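Local coordinates for putative phosphomethylpyrimidine kinase (Bacteroides thetaiotaomicron, PDB 3MBJ) that probably phosphorylates pyridoxal or a related pyridine or pyrimidine substrate at the expense of ATP, as a member of the phosphomethylpyrimidine kinase family, at the interface of chains A and B and the interface of chains A and C. Coordinates in Å, arbitrary orientation; residue numbers count along the deposited sequence, not the author numbering. Chains: chain A/B/C, Putative phosphomethylpyrimidine kinase.

Contact 1: the interface of chains A and B. Residues chain A 9, 37, 39, 74, 76; chain B 19-21, 268.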
ATOM      1  N   LYS A   9       1.296  23.698  10.853  1.00 16.19           N
ATOM      2  CA  LYS A   9       0.193  24.559  10.486  1.00 15.82           C
ATOM      3  C   LYS A   9       0.556  25.566   9.394  1.00 15.94           C
ATOM      4  O   LYS A   9       1.589  26.281   9.464  1.00 15.92           O
ATOM      5  CB  LYS A   9      -0.295  25.355  11.703  1.00 15.53           C
ATOM      6  CG  LYS A   9      -0.780  24.571  12.902  1.00 16.17           C
ATOM      7  CD  LYS A   9      -1.312  25.564  13.932  1.00 15.89           C
ATOM      8  CE  LYS A   9      -2.054  24.946  15.134  1.00 18.73           C
ATOM      9  NZ  LYS A   9      -1.366  23.795  15.657  1.00 20.60           N
ATOM     10  N   GLN A  37      -1.943  20.823   8.686  1.00 16.97           N
ATOM     11  CA  GLN A  37      -3.156  21.538   8.997  1.00 16.68           C
ATOM     12  C   GLN A  37      -3.260  22.844   8.227  1.00 16.48           C
ATOM     13  O   GLN A  37      -2.417  23.695   8.406  1.00 16.36           O
ATOM     14  CB  GLN A  37      -3.296  21.840  10.495  1.00 16.63           C
ATOM     15  CG  GLN A  37      -4.683  22.490  10.765  1.00 16.52           C
ATOM     16  CD  GLN A  37      -4.992  22.840  12.221  1.00 14.99           C
ATOM     17  OE1 GLN A  37      -4.152  22.719  13.116  1.00 17.93           O
ATOM     18  NE2 GLN A  37      -6.208  23.290  12.447  1.00 13.34           N
ATOM     19  N   CYS A  39      -5.084  26.329   7.892  1.00 19.14           N
ATOM     20  CA  CYS A  39      -5.872  27.252   8.685  1.00 18.91           C
ATOM     21  C   CYS A  39      -6.279  28.370   7.749  1.00 18.88           C
ATOM     22  O   CYS A  39      -5.472  29.221   7.459  1.00 18.04           O
ATOM     23  CB  CYS A  39      -5.041  27.815   9.841  1.00 19.51           C
ATOM     24  SG  CYS A  39      -4.552  26.539  11.079  1.00 20.40           S
ATOM     25  N   LEU A  74      -4.887  33.872  20.392  1.00 23.62           N
ATOM     26  CA  LEU A  74      -4.628  32.431  20.541  1.00 23.93           C
ATOM     27  C   LEU A  74      -3.124  32.074  20.518  1.00 23.29           C
ATOM     28  O   LEU A  74      -2.756  30.971  20.862  1.00 23.02           O
ATOM     29  CB  LEU A  74      -5.332  31.623  19.445  1.00 23.95           C
ATOM     30  CG  LEU A  74      -6.853  31.642  19.290  1.00 24.41           C
ATOM     31  CD1 LEU A  74      -7.214  30.743  18.070  1.00 24.98           C
ATOM     32  CD2 LEU A  74      -7.544  31.182  20.556  1.00 25.87           C
ATOM     33  N   VAL A  76      -1.262  31.450  17.996  1.00 22.97           N
ATOM     34  CA  VAL A  76      -1.022  30.374  17.041  1.00 22.41           C
ATOM     35  C   VAL A  76       0.311  30.631  16.332  1.00 21.98           C
ATOM     36  O   VAL A  76       0.615  31.749  15.982  1.00 21.56           O
ATOM     37  CB  VAL A  76      -2.223  30.141  16.045  1.00 22.60           C
ATOM     38  CG1 VAL A  76      -2.796  31.418  15.499  1.00 21.90           C
ATOM     39  CG2 VAL A  76      -1.815  29.196  14.915  1.00 22.50           C
TER
HETATM   40  N   MSE B  19      -9.323  28.108  12.848  1.00 20.42           N
HETATM   41  CA  MSE B  19      -8.500  27.326  13.777  1.00 21.54           C
HETATM   42  C   MSE B  19      -9.421  26.345  14.507  1.00 22.74           C
HETATM   43  O   MSE B  19     -10.639  26.546  14.628  1.00 23.24           O
HETATM   44  CB  MSE B  19      -7.733  28.235  14.771  1.00 21.43           C
HETATM   45  CG  MSE B  19      -6.235  28.455  14.408  1.00 21.04           C
HETATM   46 SE   MSE B  19      -5.298  26.760  14.662  0.75 22.19          SE
HETATM   47  CE  MSE B  19      -5.330  26.678  16.648  1.00 26.12           C
ATOM     48  N   GLY B  20      -8.831  25.266  14.977  1.00 23.16           N
ATOM     49  CA  GLY B  20      -9.582  24.112  15.403  1.00 23.40           C
ATOM     50  C   GLY B  20      -9.748  23.231  14.180  1.00 23.78           C
ATOM     51  O   GLY B  20      -9.453  23.652  13.027  1.00 25.31           O
ATOM     52  N   ARG B  21     -10.195  22.008  14.424  1.00 22.44           N
ATOM     53  CA  ARG B  21     -10.627  21.121  13.370  1.00 22.28           C
ATOM     54  C   ARG B  21     -12.108  20.804  13.546  1.00 21.68           C
ATOM     55  O   ARG B  21     -12.475  19.857  14.252  1.00 21.91           O
ATOM     56  CB  ARG B  21      -9.796  19.863  13.386  1.00 22.45           C
ATOM     57  CG  ARG B  21      -8.326  20.123  12.979  1.00 22.98           C
ATOM     58  CD  ARG B  21      -7.540  18.932  13.325  1.00 19.94           C
ATOM     59  NE  ARG B  21      -6.132  19.000  12.969  1.00 21.38           N
ATOM     60  CZ  ARG B  21      -5.129  19.420  13.739  1.00 18.67           C
ATOM     61  NH1 ARG B  21      -5.301  19.889  14.984  1.00 17.68           N
ATOM     62  NH2 ARG B  21      -3.910  19.341  13.247  1.00 19.53           N
ATOM     63  N   GLU B 268      -7.619  22.374  19.936  1.00 17.08           N
ATOM     64  CA  GLU B 268      -7.108  22.250  18.581  1.00 18.46           C
ATOM     65  C   GLU B 268      -7.674  21.051  17.796  1.00 19.12           C
ATOM     66  O   GLU B 268      -7.561  21.030  16.577  1.00 18.78           O
ATOM     67  CB  GLU B 268      -5.573  22.233  18.566  1.00 18.97           C
ATOM     68  CG  GLU B 268      -4.986  23.521  19.078  1.00 20.84           C
ATOM     69  CD  GLU B 268      -3.511  23.745  18.755  1.00 24.35           C
ATOM     70  OE1 GLU B 268      -2.866  22.941  18.060  1.00 23.58           O
ATOM     71  OE2 GLU B 268      -3.002  24.782  19.215  1.00 25.44           O
TER
HETATM   72  O   HOH W   1      -1.855  21.318  14.006  1.00 14.29           O
HETATM   73  O   HOH W   2      -6.360  23.314  15.269  1.00 17.18           O

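Contact 2: the interface of chains A and C. Residues chain A 216, 256-257, 260-261; chain C 209, 242, 288.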
ATOM      1  N   LEU A 216      -1.782  18.685 -22.633  1.00 30.27           N
ATOM      2  CA  LEU A 216      -3.096  18.295 -23.179  1.00 29.34           C
ATOM      3  C   LEU A 216      -3.908  19.582 -23.419  1.00 28.32           C
ATOM      4  O   LEU A 216      -3.830  20.511 -22.627  1.00 28.26           O
ATOM      5  CB  LEU A 216      -3.798  17.315 -22.232  1.00 29.04           C
ATOM      6  CG  LEU A 216      -3.157  15.903 -22.217  1.00 29.17           C
ATOM      7  CD1 LEU A 216      -1.851  15.852 -21.384  1.00 27.72           C
ATOM      8  CD2 LEU A 216      -4.161  14.806 -21.788  1.00 23.84           C
ATOM      9  N   ILE A 256      -5.049  15.600 -14.914  1.00 15.94           N
ATOM     10  CA  ILE A 256      -5.548  15.924 -16.222  1.00 15.63           C
ATOM     11  C   ILE A 256      -5.825  14.639 -17.021  1.00 14.99           C
ATOM     12  O   ILE A 256      -6.853  14.544 -17.662  1.00 13.94           O
ATOM     13  CB  ILE A 256      -4.566  16.854 -17.023  1.00 14.67           C
ATOM     14  CG1 ILE A 256      -4.502  18.264 -16.412  1.00 14.98           C
ATOM     15  CG2 ILE A 256      -5.014  16.963 -18.471  1.00 15.83           C
ATOM     16  CD1 ILE A 256      -3.322  19.147 -16.947  1.00 12.72           C
ATOM     17  N   ARG A 257      -4.906  13.664 -17.005  1.00 14.86           N
ATOM     18  CA  ARG A 257      -5.129  12.370 -17.685  1.00 14.39           C
ATOM     19  C   ARG A 257      -6.410  11.647 -17.178  1.00 15.19           C
ATOM     20  O   ARG A 257      -7.133  11.005 -17.958  1.00 15.61           O
ATOM     21  CB  ARG A 257      -3.907  11.427 -17.486  1.00 14.80           C
ATOM     22  CG  ARG A 257      -2.622  11.869 -18.208  1.00 16.17           C
ATOM     23  CD  ARG A 257      -2.815  11.705 -19.660  1.00 17.33           C
ATOM     24  NE  ARG A 257      -1.567  11.772 -20.393  1.00 20.68           N
ATOM     25  CZ  ARG A 257      -1.479  11.493 -21.687  1.00 20.45           C
ATOM     26  NH1 ARG A 257      -2.546  11.103 -22.344  1.00 22.72           N
ATOM     27  NH2 ARG A 257      -0.327  11.543 -22.303  1.00 19.52           N
ATOM     28  N   PHE A 260      -9.411  14.357 -18.821  1.00 14.88           N
ATOM     29  CA  PHE A 260      -9.511  14.586 -20.277  1.00 14.76           C
ATOM     30  C   PHE A 260     -10.232  13.536 -21.136  1.00 14.98           C
ATOM     31  O   PHE A 260     -10.807  13.852 -22.155  1.00 14.14           O
ATOM     32  CB  PHE A 260      -8.079  14.821 -20.814  1.00 15.00           C
ATOM     33  CG  PHE A 260      -8.017  15.386 -22.213  1.00 15.93           C
ATOM     34  CD1 PHE A 260      -8.099  16.756 -22.426  1.00 17.84           C
ATOM     35  CD2 PHE A 260      -7.797  14.554 -23.295  1.00 14.71           C
ATOM     36  CE1 PHE A 260      -7.990  17.283 -23.720  1.00 18.68           C
ATOM     37  CE2 PHE A 260      -7.719  15.070 -24.592  1.00 19.78           C
ATOM     38  CZ  PHE A 260      -7.826  16.436 -24.800  1.00 18.24           C
ATOM     39  N   GLY A 261     -10.246  12.276 -20.726  1.00 16.03           N
ATOM     40  CA  GLY A 261     -10.920  11.252 -21.530  1.00 15.28           C
ATOM     41  C   GLY A 261     -12.444  11.218 -21.435  1.00 15.23           C
ATOM     42  O   GLY A 261     -13.073  10.469 -22.154  1.00 15.28           O
TER
ATOM     43  N   TRP C 209      -9.153   7.595 -30.069  1.00 18.10           N
ATOM     44  CA  TRP C 209      -8.060   7.478 -29.128  1.00 18.30           C
ATOM     45  C   TRP C 209      -7.083   6.445 -29.630  1.00 18.72           C
ATOM     46  O   TRP C 209      -7.463   5.537 -30.333  1.00 19.73           O
ATOM     47  CB  TRP C 209      -8.574   6.994 -27.767  1.00 17.83           C
ATOM     48  CG  TRP C 209      -9.615   7.864 -27.171  1.00 16.58           C
ATOM     49  CD1 TRP C 209     -10.958   7.628 -27.124  1.00 17.09           C
ATOM     50  CD2 TRP C 209      -9.405   9.138 -26.547  1.00 14.22           C
ATOM     51  NE1 TRP C 209     -11.609   8.675 -26.498  1.00 16.65           N
ATOM     52  CE2 TRP C 209     -10.671   9.606 -26.117  1.00 15.25           C
ATOM     53  CE3 TRP C 209      -8.271   9.907 -26.282  1.00 11.45           C
ATOM     54  CZ2 TRP C 209     -10.832  10.825 -25.472  1.00 13.89           C
ATOM     55  CZ3 TRP C 209      -8.430  11.108 -25.638  1.00 14.90           C
ATOM     56  CH2 TRP C 209      -9.705  11.549 -25.218  1.00 15.30           C
ATOM     57  N   PRO C 242     -10.066   6.165 -22.825  1.00 18.30           N
ATOM     58  CA  PRO C 242      -8.625   6.158 -22.997  1.00 18.84           C
ATOM     59  C   PRO C 242      -7.851   5.696 -21.753  1.00 18.73           C
ATOM     60  O   PRO C 242      -6.798   5.086 -21.905  1.00 17.90           O
ATOM     61  CB  PRO C 242      -8.297   7.601 -23.460  1.00 18.82           C
ATOM     62  CG  PRO C 242      -9.391   8.419 -22.964  1.00 18.20           C
ATOM     63  CD  PRO C 242     -10.612   7.509 -23.111  1.00 19.40           C
ATOM     64  N   TYR C 288      -1.965   7.759 -23.708  1.00 24.88           N
ATOM     65  CA  TYR C 288      -3.019   7.842 -24.712  1.00 22.46           C
ATOM     66  C   TYR C 288      -2.953   9.128 -25.478  1.00 21.92           C
ATOM     67  O   TYR C 288      -2.445  10.165 -24.995  1.00 20.69           O
ATOM     68  CB  TYR C 288      -4.417   7.652 -24.133  1.00 21.50           C
ATOM     69  CG  TYR C 288      -4.944   8.691 -23.169  1.00 20.47           C
ATOM     70  CD1 TYR C 288      -5.373   9.943 -23.601  1.00 20.04           C
ATOM     71  CD2 TYR C 288      -5.140   8.381 -21.823  1.00 17.73           C
ATOM     72  CE1 TYR C 288      -5.891  10.891 -22.721  1.00 18.43           C
ATOM     73  CE2 TYR C 288      -5.677   9.329 -20.951  1.00 17.76           C
ATOM     74  CZ  TYR C 288      -6.045  10.567 -21.407  1.00 18.02           C
ATOM     75  OH  TYR C 288      -6.564  11.497 -20.529  1.00 20.71           O
TER
HETATM   76  O   HOH W   3       0.327  10.721 -25.026  1.00 25.66           O

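Contact 3: the interface of chains A and B. Residues chain A 264-265; chain B 2-3.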
ATOM      1  N   TYR A 264     -16.849  16.349 -20.628  1.00 17.84           N
ATOM      2  CA  TYR A 264     -16.650  16.993 -19.346  1.00 18.13           C
ATOM      3  C   TYR A 264     -16.703  18.516 -19.476  1.00 17.99           C
ATOM      4  O   TYR A 264     -16.272  19.075 -20.457  1.00 17.23           O
ATOM      5  CB  TYR A 264     -15.271  16.566 -18.792  1.00 18.67           C
ATOM      6  CG  TYR A 264     -15.035  16.968 -17.352  1.00 18.96           C
ATOM      7  CD1 TYR A 264     -15.719  16.360 -16.327  1.00 20.39           C
ATOM      8  CD2 TYR A 264     -14.111  17.963 -17.029  1.00 19.79           C
ATOM      9  CE1 TYR A 264     -15.500  16.743 -14.998  1.00 23.52           C
ATOM     10  CE2 TYR A 264     -13.891  18.352 -15.728  1.00 15.85           C
ATOM     11  CZ  TYR A 264     -14.559  17.745 -14.707  1.00 22.00           C
ATOM     12  OH  TYR A 264     -14.326  18.151 -13.377  1.00 18.63           O
ATOM     13  N   ASP A 265     -17.225  19.182 -18.460  1.00 18.07           N
ATOM     14  CA  ASP A 265     -17.257  20.631 -18.440  1.00 17.49           C
ATOM     15  C   ASP A 265     -16.017  21.040 -17.652  1.00 17.48           C
ATOM     16  O   ASP A 265     -15.950  20.885 -16.414  1.00 16.52           O
ATOM     17  CB  ASP A 265     -18.575  21.114 -17.833  1.00 17.28           C
ATOM     18  CG  ASP A 265     -18.637  22.611 -17.614  1.00 18.95           C
ATOM     19  OD1 ASP A 265     -17.656  23.340 -17.842  1.00 19.38           O
ATOM     20  OD2 ASP A 265     -19.695  23.057 -17.142  1.00 21.35           O
TER
HETATM   21  N   MSE B   2     -24.089  19.996 -17.536  1.00 42.16           N
HETATM   22  CA  MSE B   2     -23.810  19.409 -18.879  1.00 42.04           C
HETATM   23  C   MSE B   2     -23.722  17.842 -18.955  1.00 40.21           C
HETATM   24  O   MSE B   2     -24.177  17.239 -19.949  1.00 40.76           O
HETATM   25  CB  MSE B   2     -22.501  19.986 -19.448  1.00 42.86           C
HETATM   26  CG  MSE B   2     -22.587  21.392 -20.017  1.00 45.69           C
HETATM   27 SE   MSE B   2     -20.862  21.870 -20.854  0.75 53.40          SE
HETATM   28  CE  MSE B   2     -21.124  21.038 -22.656  1.00 49.09           C
ATOM     29  N   TYR B   3     -23.088  17.214 -17.953  1.00 37.44           N
ATOM     30  CA  TYR B   3     -22.879  15.739 -17.886  1.00 35.16           C
ATOM     31  C   TYR B   3     -23.093  15.191 -16.460  1.00 32.92           C
ATOM     32  O   TYR B   3     -23.090  15.988 -15.512  1.00 32.77           O
ATOM     33  CB  TYR B   3     -21.461  15.395 -18.328  1.00 35.43           C
ATOM     34  CG  TYR B   3     -21.051  16.080 -19.625  1.00 33.76           C
ATOM     35  CD1 TYR B   3     -21.352  15.505 -20.859  1.00 31.55           C
ATOM     36  CD2 TYR B   3     -20.392  17.320 -19.608  1.00 32.56           C
ATOM     37  CE1 TYR B   3     -20.978  16.144 -22.055  1.00 31.92           C
ATOM     38  CE2 TYR B   3     -20.017  17.970 -20.813  1.00 31.68           C
ATOM     39  CZ  TYR B   3     -20.310  17.369 -22.012  1.00 31.12           C
ATOM     40  OH  TYR B   3     -19.945  17.987 -23.183  1.00 33.56           O
TER

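Contact 1: the interface of chains A and B
A:Lys9 runs extended until its last torsion, where a bend (chi4 44°) turns the ammonium toward the carboxylate of B:Glu268, and A:Gln37, with CG opposite its own backbone N (chi1 -175°), stretches straight out to lie against B:Arg21. The lysine NZ makes a salt bridge of 3.0 Å to OE1 of B:Glu268, reaching that oxygen from above the carboxylate plane. The amide of A:Gln37 stacks on the guanidinium of B:Arg21, the two planes 26° apart, with CD 3.7 Å from the arginine CZ. That guanidinium is steadied within its own chain by NH1, which donates to the backbone O of B:Glu268 at 3.0 Å. Water 1 joins NZ of A:Lys9, OE1 of A:Gln37 and NH2 of B:Arg21, while water 2 links the amide NE2 of A:Gln37 to the carbonyl O of B:Glu268. Beside this polar cluster the bent selenomethionine B:Met19 sets SE 3.7 Å from SG of A:Cys39 and packs across CE of A:Lys9; its CB slides past CD1 of A:Leu74. The patch joins a charged, hydrated network to a small apolar patch and, repeated with the chains exchanged, ties strands 9-13 and 37-40 to the neighbouring subunit of what is probably a dimer.

Contact 2: the interface of chains A and C
C:Tyr288 and A:Arg257 are joined twice, each side chain bonding the other residue's backbone carbonyl. The phenol OH of C:Tyr288 donates to the backbone O of A:Arg257 at 2.7 Å, lying in the carbonyl plane on a lone pair. In return NH1 of A:Arg257 gives a nearly straight bond (168° at H) of 2.8 Å to the backbone O of C:Tyr288, which sits at the guanidinium edge. The same NH1 stands over the centre of the tyrosine ring, 3.3 Å from the centroid, in a cation-pi contact with the two planes almost perpendicular. Water 3 joins NH2 of A:Arg257 to the same tyrosine carbonyl. CG of C:Pro242 touches CA of A:Gly261 at 3.5 Å, and the indole of C:Trp209 presents CH2 to CD2 of A:Phe260 at 4.0 Å. A phenylalanine in place of C:Tyr288 would probably leave the carbonyl of A:Arg257 without its hydroxyl mate and weaken the hold on this helix end. Behind these contacts, C:Pro242 supports both rings of chain C, CB toward the rim of the far tyrosine face and CG over the indole centre. A bend at chi2 (-70°) swings the arginine alongside the tyrosine, and CD1 of A:Leu216 lies toward the rim of one guanidinium face. The structure alone does not show that this contact exists outside the crystal. It joins the C-terminal end of helix 241-260 and the loop of A:Leu216 to strand 207-214, the start of helix 241-260 and the residue before strand 289-290 of chain C.

Contact 3: the interface of chains A and B
Van der Waals packing sets the ring of B:Tyr3 against the backbone of A:Tyr264, at a meeting of two loops in this kinase of the phosphomethylpyrimidine kinase family. One face of the ring is turned to the main chain, with the backbone N of A:Tyr264 above its plane and displaced toward the rim. CE2 of the ring is the atom nearest that nitrogen, at 3.6 Å. The aromatic side chain of A:Tyr264 takes no part in this touch: with CG swung opposite the backbone N (chi1 -170°), it points away from B:Tyr3 and leaves the peptide to meet the ring. Looser approaches of the same kind flank it: the backbone N of A:Asp265 stands 3.8 Å from CE2 of B:Tyr3, and the carboxylate oxygen OD2 of A:Asp265 is 4.1 Å from SE of B:Met2.

Apolar contacts are made at two points. CD2 of B:Tyr3 packs on CA of A:Tyr264 at 3.8 Å. The second is made by the selenomethionine B:Met2, whose SE lies 3.9 Å from CB of A:Asp265 and 4.0 Å from the carboxylate carbon CG of the same residue, the two side chains crossing at about a right angle. A bend at the last torsion (chi3 84°) turns the terminal methyl away from the line of the chain, leaving selenium as the atom that meets the aspartate.

Contacts 1 and 3 belong to the same two-fold A-B interface, yet their C-alpha centres lie about 37 Å apart, and each recurs with the chains exchanged. Contact 2 involves chain C, in an arrangement that is not an exact two-fold; its centre is about 39 Å from contact 1 and about 15 Å from contact 3. Contacts 2 and 3 are also close in sequence on chain A: A:Arg257, A:Phe260 and A:Gly261 meet chain C, and A:Tyr264 and A:Asp265 meet chain B. With B:Glu268, the stretch 257-268 serves all three contacts, in different copies. The structure alone does not show that the six-subunit assembly forms in solution.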